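Local coordinates for guanylate kinase (Coxiella burnetii, PDB 3TR0), which catalyses the ATP-dependent phosphorylation of GMP to GDP, a step that probably recycles GMP and, indirectly, cGMP, at residues N5-F10 with R92-G97; A32-S37 with D99-I104. All coordinates share one frame; numbering follows the deposited sequence.

Contact 1: residues N5-F10 with R92-G97; sequences NKANLF and RQLKAG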
ATOM      1  N   ASN A   5      -2.842  14.026  -8.415  1.00 60.49           N
ATOM      2  CA  ASN A   5      -4.051  14.593  -9.002  1.00 56.56           C
ATOM      3  C   ASN A   5      -5.175  13.572  -9.183  1.00 48.74           C
ATOM      4  O   ASN A   5      -6.084  13.767  -9.989  1.00 52.55           O
ATOM      5  CB  ASN A   5      -3.739  15.302 -10.324  1.00 62.14           C
ATOM      6  CG  ASN A   5      -2.777  14.520 -11.193  1.00 65.46           C
ATOM      7  OD1 ASN A   5      -2.699  13.295 -11.106  1.00 70.55           O
ATOM      8  ND2 ASN A   5      -2.031  15.227 -12.034  1.00 67.58           N
ATOM      9  N   LYS A   6      -5.095  12.474  -8.437  1.00 27.01           N
ATOM     10  CA  LYS A   6      -6.242  11.595  -8.258  1.00 20.53           C
ATOM     11  C   LYS A   6      -6.392  11.356  -6.764  1.00 23.44           C
ATOM     12  O   LYS A   6      -6.067  10.283  -6.251  1.00 20.62           O
ATOM     13  CB  LYS A   6      -6.082  10.273  -9.004  1.00 29.17           C
ATOM     14  CG  LYS A   6      -7.360   9.444  -9.019  1.00 34.26           C
ATOM     15  CD  LYS A   6      -7.312   8.341 -10.058  1.00 40.07           C
ATOM     16  CE  LYS A   6      -8.589   7.514 -10.052  1.00 42.43           C
ATOM     17  NZ  LYS A   6      -8.753   6.752  -8.788  1.00 48.59           N
ATOM     18  N   ALA A   7      -6.875  12.382  -6.077  1.00 21.00           N
ATOM     19  CA  ALA A   7      -6.923  12.394  -4.623  1.00 15.01           C
ATOM     20  C   ALA A   7      -7.903  11.363  -4.089  1.00 22.01           C
ATOM     21  O   ALA A   7      -8.871  11.007  -4.753  1.00 18.34           O
ATOM     22  CB  ALA A   7      -7.291  13.790  -4.127  1.00 19.12           C
ATOM     23  N   ASN A   8      -7.649  10.898  -2.872  1.00 14.84           N
ATOM     24  CA  ASN A   8      -8.455   9.844  -2.284  1.00 21.93           C
ATOM     25  C   ASN A   8      -8.843  10.221  -0.863  1.00 19.67           C
ATOM     26  O   ASN A   8      -8.295  11.167  -0.290  1.00 16.28           O
ATOM     27  CB  ASN A   8      -7.665   8.529  -2.289  1.00 24.13           C
ATOM     28  CG  ASN A   8      -8.559   7.301  -2.229  1.00 24.14           C
ATOM     29  OD1 ASN A   8      -9.764   7.401  -2.022  1.00 20.40           O
ATOM     30  ND2 ASN A   8      -7.961   6.132  -2.413  1.00 22.05           N
ATOM     31  N   LEU A   9      -9.797   9.487  -0.307  1.00 13.94           N
ATOM     32  CA  LEU A   9     -10.153   9.621   1.097  1.00 12.45           C
ATOM     33  C   LEU A   9      -9.476   8.517   1.903  1.00 18.60           C
ATOM     34  O   LEU A   9      -9.476   7.361   1.502  1.00 18.33           O
ATOM     35  CB  LEU A   9     -11.667   9.523   1.271  1.00 15.13           C
ATOM     36  CG  LEU A   9     -12.511  10.518   0.468  1.00 17.95           C
ATOM     37  CD1 LEU A   9     -13.989  10.275   0.730  1.00 22.15           C
ATOM     38  CD2 LEU A   9     -12.129  11.946   0.823  1.00 19.28           C
ATOM     39  N   PHE A  10      -8.901   8.886   3.040  1.00 14.89           N
ATOM     40  CA  PHE A  10      -8.269   7.923   3.921  1.00 19.01           C
ATOM     41  C   PHE A  10      -8.970   7.947   5.261  1.00 17.12           C
ATOM     42  O   PHE A  10      -8.837   8.906   6.018  1.00 16.51           O
ATOM     43  CB  PHE A  10      -6.782   8.239   4.084  1.00 14.85           C
ATOM     44  CG  PHE A  10      -5.987   8.037   2.826  1.00 15.23           C
ATOM     45  CD1 PHE A  10      -5.439   6.802   2.531  1.00 14.28           C
ATOM     46  CD2 PHE A  10      -5.809   9.076   1.926  1.00 14.60           C
ATOM     47  CE1 PHE A  10      -4.711   6.611   1.372  1.00 17.68           C
ATOM     48  CE2 PHE A  10      -5.084   8.889   0.769  1.00 12.37           C
ATOM     49  CZ  PHE A  10      -4.539   7.653   0.487  1.00 17.31           C
ATOM     50  N   ARG A  92     -13.861  20.069  -2.159  1.00 19.74           N
ATOM     51  CA  ARG A  92     -12.936  21.120  -2.578  1.00 24.19           C
ATOM     52  C   ARG A  92     -11.481  20.649  -2.521  1.00 23.70           C
ATOM     53  O   ARG A  92     -10.691  20.934  -3.429  1.00 25.84           O
ATOM     54  CB  ARG A  92     -13.111  22.385  -1.739  1.00 28.08           C
ATOM     55  CG  ARG A  92     -14.421  23.101  -1.979  1.00 31.52           C
ATOM     56  CD  ARG A  92     -14.325  24.576  -1.607  1.00 31.22           C
ATOM     57  NE  ARG A  92     -13.900  24.797  -0.225  1.00 31.52           N
ATOM     58  CZ  ARG A  92     -14.715  24.762   0.825  1.00 36.64           C
ATOM     59  NH1 ARG A  92     -16.002  24.493   0.660  1.00 41.62           N
ATOM     60  NH2 ARG A  92     -14.243  24.986   2.043  1.00 38.50           N
ATOM     61  N   GLN A  93     -11.135  19.929  -1.457  1.00 24.07           N
ATOM     62  CA  GLN A  93      -9.786  19.396  -1.290  1.00 24.47           C
ATOM     63  C   GLN A  93      -9.446  18.385  -2.374  1.00 27.35           C
ATOM     64  O   GLN A  93      -8.367  18.436  -2.967  1.00 23.82           O
ATOM     65  CB  GLN A  93      -9.626  18.740   0.086  1.00 20.01           C
ATOM     66  CG  GLN A  93     -10.004  19.635   1.247  1.00 28.10           C
ATOM     67  CD  GLN A  93      -9.364  21.006   1.162  1.00 37.27           C
ATOM     68  OE1 GLN A  93      -8.166  21.130   0.916  1.00 32.03           O
ATOM     69  NE2 GLN A  93     -10.166  22.047   1.362  1.00 33.98           N
ATOM     70  N   LEU A  94     -10.368  17.460  -2.625  1.00 21.08           N
ATOM     71  CA  LEU A  94     -10.164  16.458  -3.671  1.00 23.12           C
ATOM     72  C   LEU A  94      -9.972  17.127  -5.030  1.00 24.01           C
ATOM     73  O   LEU A  94      -9.099  16.736  -5.810  1.00 27.06           O
ATOM     74  CB  LEU A  94     -11.348  15.493  -3.722  1.00 18.68           C
ATOM     75  CG  LEU A  94     -11.534  14.614  -2.485  1.00 20.99           C
ATOM     76  CD1 LEU A  94     -12.762  13.727  -2.641  1.00 22.71           C
ATOM     77  CD2 LEU A  94     -10.287  13.774  -2.224  1.00 23.07           C
ATOM     78  N   LYS A  95     -10.790  18.139  -5.301  1.00 26.40           N
ATOM     79  CA  LYS A  95     -10.706  18.906  -6.541  1.00 26.94           C
ATOM     80  C   LYS A  95      -9.340  19.559  -6.693  1.00 28.45           C
ATOM     81  O   LYS A  95      -8.797  19.639  -7.793  1.00 29.82           O
ATOM     82  CB  LYS A  95     -11.781  19.994  -6.565  1.00 30.25           C
ATOM     83  CG  LYS A  95     -13.173  19.515  -6.931  1.00 50.40           C
ATOM     84  CD  LYS A  95     -13.425  19.645  -8.426  1.00 64.64           C
ATOM     85  CE  LYS A  95     -14.911  19.581  -8.742  1.00 75.39           C
ATOM     86  NZ  LYS A  95     -15.180  19.595 -10.208  1.00 79.68           N
ATOM     87  N   ALA A  96      -8.794  20.031  -5.580  1.00 21.74           N
ATOM     88  CA  ALA A  96      -7.501  20.698  -5.580  1.00 25.74           C
ATOM     89  C   ALA A  96      -6.352  19.698  -5.648  1.00 31.00           C
ATOM     90  O   ALA A  96      -5.188  20.088  -5.720  1.00 33.23           O
ATOM     91  CB  ALA A  96      -7.365  21.575  -4.351  1.00 27.41           C
ATOM     92  N   GLY A  97      -6.683  18.411  -5.617  1.00 26.46           N
ATOM     93  CA  GLY A  97      -5.680  17.368  -5.736  1.00 24.24           C
ATOM     94  C   GLY A  97      -5.081  16.947  -4.405  1.00 24.86           C
ATOM     95  O   GLY A  97      -4.031  16.310  -4.365  1.00 24.07           O
TER
HETATM   96  O   HOH W   1      -7.853  14.807  -7.341  1.00 27.35           O
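Leu94, near the end of helix 87-95, meets Ala7 and Leu9 through its two methyl branches, CD2 nearest Ala7 and CD1 nearest Leu9. CD2 presses on the methyl of Ala7, with Ala7 CB 3.5 Å from Leu94 CD2, and also lies against the carbonyl oxygen of Asn8. CD1 is turned to the other leucine and comes 3.9 Å from Leu9 CD2, the two side chains crossing at about a right angle. In Leu94, CG stands beside the backbone N and anti to the carbonyl carbon (chi1 -65°); the end of the side chain draws closer to segment 5-10 than its first bond would suggest. Ala7 has a second neighbour in Gly97, whose carbonyl carbon lies 3.9 Å from Ala7 CB. Gly97 closes the helix in a Schellman motif; its backbone angles (phi 89°) are ones where a beta carbon would crowd the carbonyl oxygen of Ala96. Polar atoms are joined across the contact by one water, which accepts from Ala7 N at 2.9 Å and donates to Leu94 O at 2.8 Å, so that a carbonyl of the last helical turn is tied to the N-terminal segment. Beyond the apolar patch, Leu9 also packs on Phe116 and Val100. The contact thus lays the end of helix 87-95 against the entry to strand 9-13; Asn8, just ahead of that strand, and Phe10 within it bond to the backbone of strand 99-103, and Leu9 to Leu120.

Contact 2: residues A32-S37 with D99-I104; sequences AEIKIS and DVLLEI. With 5GP (guanosine-5'-monophosphate), chain D.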
ATOM      1  N   ALA A  32       3.006  15.736   2.426  1.00 25.87           N
ATOM      2  CA  ALA A  32       2.456  16.878   1.713  1.00 30.56           C
ATOM      3  C   ALA A  32       1.153  16.484   1.022  1.00 26.37           C
ATOM      4  O   ALA A  32       0.874  15.300   0.835  1.00 30.88           O
ATOM      5  CB  ALA A  32       3.462  17.398   0.694  1.00 31.63           C
ATOM      6  N   GLU A  33       0.362  17.488   0.659  1.00 23.65           N
ATOM      7  CA  GLU A  33      -0.839  17.297  -0.151  1.00 20.47           C
ATOM      8  C   GLU A  33      -1.875  16.387   0.504  1.00 25.39           C
ATOM      9  O   GLU A  33      -2.540  15.597  -0.166  1.00 19.38           O
ATOM     10  CB  GLU A  33      -0.466  16.781  -1.544  1.00 31.68           C
ATOM     11  CG  GLU A  33       0.453  17.719  -2.311  1.00 42.83           C
ATOM     12  CD  GLU A  33       0.813  17.193  -3.688  1.00 61.51           C
ATOM     13  OE1 GLU A  33       0.248  17.697  -4.682  1.00 67.52           O
ATOM     14  OE2 GLU A  33       1.662  16.279  -3.778  1.00 62.44           O
ATOM     15  N   ILE A  34      -2.008  16.508   1.819  1.00 22.45           N
ATOM     16  CA  ILE A  34      -3.022  15.765   2.552  1.00 18.32           C
ATOM     17  C   ILE A  34      -3.493  16.604   3.733  1.00 25.31           C
ATOM     18  O   ILE A  34      -2.686  17.188   4.454  1.00 25.44           O
ATOM     19  CB  ILE A  34      -2.495  14.374   3.004  1.00 23.24           C
ATOM     20  CG1 ILE A  34      -3.615  13.538   3.628  1.00 19.80           C
ATOM     21  CG2 ILE A  34      -1.323  14.521   3.957  1.00 29.66           C
ATOM     22  CD1 ILE A  34      -3.251  12.067   3.804  1.00 20.29           C
ATOM     23  N   LYS A  35      -4.806  16.692   3.905  1.00 16.36           N
ATOM     24  CA  LYS A  35      -5.369  17.514   4.970  1.00 19.68           C
ATOM     25  C   LYS A  35      -6.414  16.753   5.772  1.00 22.30           C
ATOM     26  O   LYS A  35      -7.058  15.835   5.262  1.00 23.98           O
ATOM     27  CB  LYS A  35      -5.964  18.797   4.388  1.00 25.25           C
ATOM     28  CG  LYS A  35      -4.993  19.542   3.482  1.00 34.15           C
ATOM     29  CD  LYS A  35      -4.791  20.984   3.911  1.00 48.52           C
ATOM     30  CE  LYS A  35      -5.821  21.901   3.277  1.00 51.70           C
ATOM     31  NZ  LYS A  35      -5.491  23.337   3.502  1.00 56.13           N
ATOM     32  N   ILE A  36      -6.574  17.142   7.032  1.00 23.73           N
ATOM     33  CA  ILE A  36      -7.535  16.503   7.914  1.00 18.32           C
ATOM     34  C   ILE A  36      -8.869  17.226   7.890  1.00 23.00           C
ATOM     35  O   ILE A  36      -8.932  18.437   8.108  1.00 23.11           O
ATOM     36  CB  ILE A  36      -7.036  16.485   9.374  1.00 20.92           C
ATOM     37  CG1 ILE A  36      -5.653  15.838   9.466  1.00 26.10           C
ATOM     38  CG2 ILE A  36      -8.026  15.752  10.256  1.00 25.30           C
ATOM     39  CD1 ILE A  36      -4.995  16.009  10.823  1.00 34.82           C
ATOM     40  N   SER A  37      -9.938  16.487   7.626  1.00 19.06           N
ATOM     41  CA  SER A  37     -11.278  17.056   7.725  1.00 22.99           C
ATOM     42  C   SER A  37     -11.608  17.369   9.178  1.00 22.31           C
ATOM     43  O   SER A  37     -11.517  16.497  10.043  1.00 19.05           O
ATOM     44  CB  SER A  37     -12.318  16.096   7.148  1.00 23.58           C
ATOM     45  OG  SER A  37     -13.632  16.581   7.353  1.00 23.56           O
ATOM     46  N   ASP A  99      -5.342  14.778  -0.899  1.00 18.40           N
ATOM     47  CA  ASP A  99      -5.975  13.673  -0.199  1.00 20.89           C
ATOM     48  C   ASP A  99      -6.587  14.195   1.089  1.00 18.48           C
ATOM     49  O   ASP A  99      -6.161  15.221   1.616  1.00 17.97           O
ATOM     50  CB  ASP A  99      -4.958  12.570   0.094  1.00 18.68           C
ATOM     51  CG  ASP A  99      -4.339  12.017  -1.170  1.00 16.71           C
ATOM     52  OD1 ASP A  99      -5.085  11.410  -1.968  1.00 16.59           O
ATOM     53  OD2 ASP A  99      -3.119  12.200  -1.374  1.00 17.09           O
ATOM     54  N   VAL A 100      -7.598  13.498   1.587  1.00 13.05           N
ATOM     55  CA  VAL A 100      -8.279  13.940   2.794  1.00 17.24           C
ATOM     56  C   VAL A 100      -8.302  12.828   3.820  1.00 20.36           C
ATOM     57  O   VAL A 100      -8.632  11.688   3.503  1.00 19.42           O
ATOM     58  CB  VAL A 100      -9.719  14.373   2.510  1.00 13.31           C
ATOM     59  CG1 VAL A 100     -10.457  14.655   3.822  1.00 13.25           C
ATOM     60  CG2 VAL A 100      -9.735  15.609   1.607  1.00 20.46           C
ATOM     61  N   LEU A 101      -7.942  13.173   5.050  1.00 17.63           N
ATOM     62  CA  LEU A 101      -8.016  12.239   6.162  1.00 17.77           C
ATOM     63  C   LEU A 101      -9.332  12.417   6.895  1.00 21.56           C
ATOM     64  O   LEU A 101      -9.696  13.533   7.266  1.00 21.09           O
ATOM     65  CB  LEU A 101      -6.854  12.474   7.120  1.00 13.55           C
ATOM     66  CG  LEU A 101      -5.507  11.983   6.597  1.00 19.63           C
ATOM     67  CD1 LEU A 101      -4.365  12.720   7.261  1.00 21.57           C
ATOM     68  CD2 LEU A 101      -5.392  10.488   6.820  1.00 19.05           C
ATOM     69  N   LEU A 102     -10.048  11.316   7.090  1.00 14.99           N
ATOM     70  CA  LEU A 102     -11.304  11.352   7.832  1.00 15.23           C
ATOM     71  C   LEU A 102     -11.163  10.554   9.123  1.00 21.20           C
ATOM     72  O   LEU A 102     -11.059   9.327   9.099  1.00 15.81           O
ATOM     73  CB  LEU A 102     -12.447  10.786   6.986  1.00 17.62           C
ATOM     74  CG  LEU A 102     -12.735  11.478   5.645  1.00 16.41           C
ATOM     75  CD1 LEU A 102     -13.762  10.692   4.840  1.00 19.36           C
ATOM     76  CD2 LEU A 102     -13.205  12.893   5.875  1.00 19.57           C
ATOM     77  N   GLU A 103     -11.142  11.257  10.250  1.00 14.36           N
ATOM     78  CA  GLU A 103     -11.100  10.594  11.546  1.00 15.11           C
ATOM     79  C   GLU A 103     -12.531  10.371  11.986  1.00 22.53           C
ATOM     80  O   GLU A 103     -13.125  11.234  12.631  1.00 19.03           O
ATOM     81  CB  GLU A 103     -10.387  11.466  12.574  1.00 21.00           C
ATOM     82  CG  GLU A 103      -8.949  11.790  12.245  1.00 22.17           C
ATOM     83  CD  GLU A 103      -8.325  12.713  13.276  1.00 36.33           C
ATOM     84  OE1 GLU A 103      -8.750  13.884  13.362  1.00 33.38           O
ATOM     85  OE2 GLU A 103      -7.419  12.264  14.008  1.00 42.73           O
ATOM     86  N   ILE A 104     -13.093   9.228  11.610  1.00 17.05           N
ATOM     87  CA  ILE A 104     -14.505   8.957  11.843  1.00 18.38           C
ATOM     88  C   ILE A 104     -14.694   7.550  12.389  1.00 19.54           C
ATOM     89  O   ILE A 104     -13.787   6.728  12.303  1.00 19.67           O
ATOM     90  CB  ILE A 104     -15.327   9.128  10.554  1.00 18.19           C
ATOM     91  CG1 ILE A 104     -14.801   8.205   9.455  1.00 18.68           C
ATOM     92  CG2 ILE A 104     -15.283  10.580  10.078  1.00 16.59           C
ATOM     93  CD1 ILE A 104     -15.550   8.326   8.139  1.00 19.24           C
TER
HETATM   94  P   5GP D 205     -14.546  12.561  20.707  1.00 30.33           P
HETATM   95  O1P 5GP D 205     -13.651  13.698  20.277  1.00 27.75           O
HETATM   96  O2P 5GP D 205     -15.893  12.898  21.290  1.00 26.59           O
HETATM   97  O3P 5GP D 205     -13.772  11.678  21.659  1.00 31.35           O
HETATM   98  O5' 5GP D 205     -14.728  11.548  19.494  1.00 26.25           O
HETATM   99  C5' 5GP D 205     -15.711  10.528  19.536  1.00 26.97           C
HETATM  100  C4' 5GP D 205     -15.610   9.625  18.337  1.00 29.60           C
HETATM  101  O4' 5GP D 205     -16.511  10.085  17.310  1.00 21.49           O
HETATM  102  C3' 5GP D 205     -14.258   9.603  17.643  1.00 30.14           C
HETATM  103  O3' 5GP D 205     -13.321   8.757  18.285  1.00 34.52           O
HETATM  104  C2' 5GP D 205     -14.602   9.160  16.225  1.00 35.69           C
HETATM  105  O2' 5GP D 205     -14.669   7.744  16.151  1.00 33.21           O
HETATM  106  C1' 5GP D 205     -16.021   9.714  16.046  1.00 25.60           C
HETATM  107  N9  5GP D 205     -16.060  10.891  15.160  1.00 17.36           N
HETATM  108  C8  5GP D 205     -15.463  12.082  15.296  1.00 16.77           C
HETATM  109  N7  5GP D 205     -15.810  12.860  14.240  1.00 15.47           N
HETATM  110  C5  5GP D 205     -16.633  12.133  13.447  1.00 16.57           C
HETATM  111  C6  5GP D 205     -17.301  12.366  12.250  1.00 19.68           C
HETATM  112  O6  5GP D 205     -17.201  13.467  11.656  1.00 25.37           O
HETATM  113  N1  5GP D 205     -18.061  11.395  11.729  1.00 21.52           N
HETATM  114  C2  5GP D 205     -18.189  10.204  12.332  1.00 21.04           C
HETATM  115  N2  5GP D 205     -18.960   9.230  11.794  1.00 16.75           N
HETATM  116  N3  5GP D 205     -17.552   9.949  13.488  1.00 17.34           N
HETATM  117  C4  5GP D 205     -16.782  10.903  14.051  1.00 17.59           C
HETATM  118  O   HOH W   2     -12.281  13.881  10.149  1.00 19.12           O
HETATM  119  O   HOH W   3     -10.640  15.573  12.661  1.00 26.33           O
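Ser37 O is gripped by two waters, and both lead to Glu103. One donates to Ser37 O at 2.7 Å and accepts from Glu103 N; the other donates to Ser37 O at 2.9 Å and to Glu103 OE1 at 2.6 Å. Water thus continues the link between the two segments beyond their direct pairing, where four backbone bonds join parallel strands: Asp99 N to Glu33 O, Lys35 N to Asp99 O, Leu101 N to Lys35 O and Ser37 N to Leu101 O. The bond from Leu101 N to Lys35 O is the shortest of the four, 2.8 Å and nearly straight at 172°. On the face bearing Ile34, Ile36 and Leu101, Ile34 reaches out through CG1, anti to its backbone N (chi1 -173°), and its CD1 lies 3.6 Å from Leu101 CG. Ile36 brings CG1 to Leu101 CD1, while its CG2 lies beside the carboxylate of Glu103, 3.7 Å from OE1. Farther along, Leu102 CD2 packs on Ser37 CB at 3.6 Å. Ile104 carries segment 99-104 into the GMP pocket, where its CG2 lies 3.3 Å from N1 of the guanine. Asp99, at the opposite end, directs its carboxylate to Asn8 N and Arg188. Strand 34-36 lies at one edge of the parallel sheet within this chain, and strand 99-103 pairs along its other side with strand 9-13, in the 2-3-1-4-5 order of this P-loop kinase. Helix 20-30 packs on Ile36 and Leu101, whereas Trp89 and Gln93 of helix 87-95 pack on Val100 from the other face.

Overall arrangement
From the N terminus, the chain enters strand 9-13, passes through helix 20-30 and reaches the edge strand 34-36. After 81 residues between its two segments, contact 1 closes when the end of helix 87-95, at 92-97, returns to the entry of strand 9-13. A short turn later, strand 99-103 closes contact 2 by inserting between strands 34-36 and 9-13. Because the segments alternate along the sequence, the two loops cross; neither nests inside the other. They meet directly where Phe10 N probably bonds to Val100 O. Contact 1 thereby ties a helix to the beginning of the sheet, while contact 2 completes its edge beside the GMP pocket.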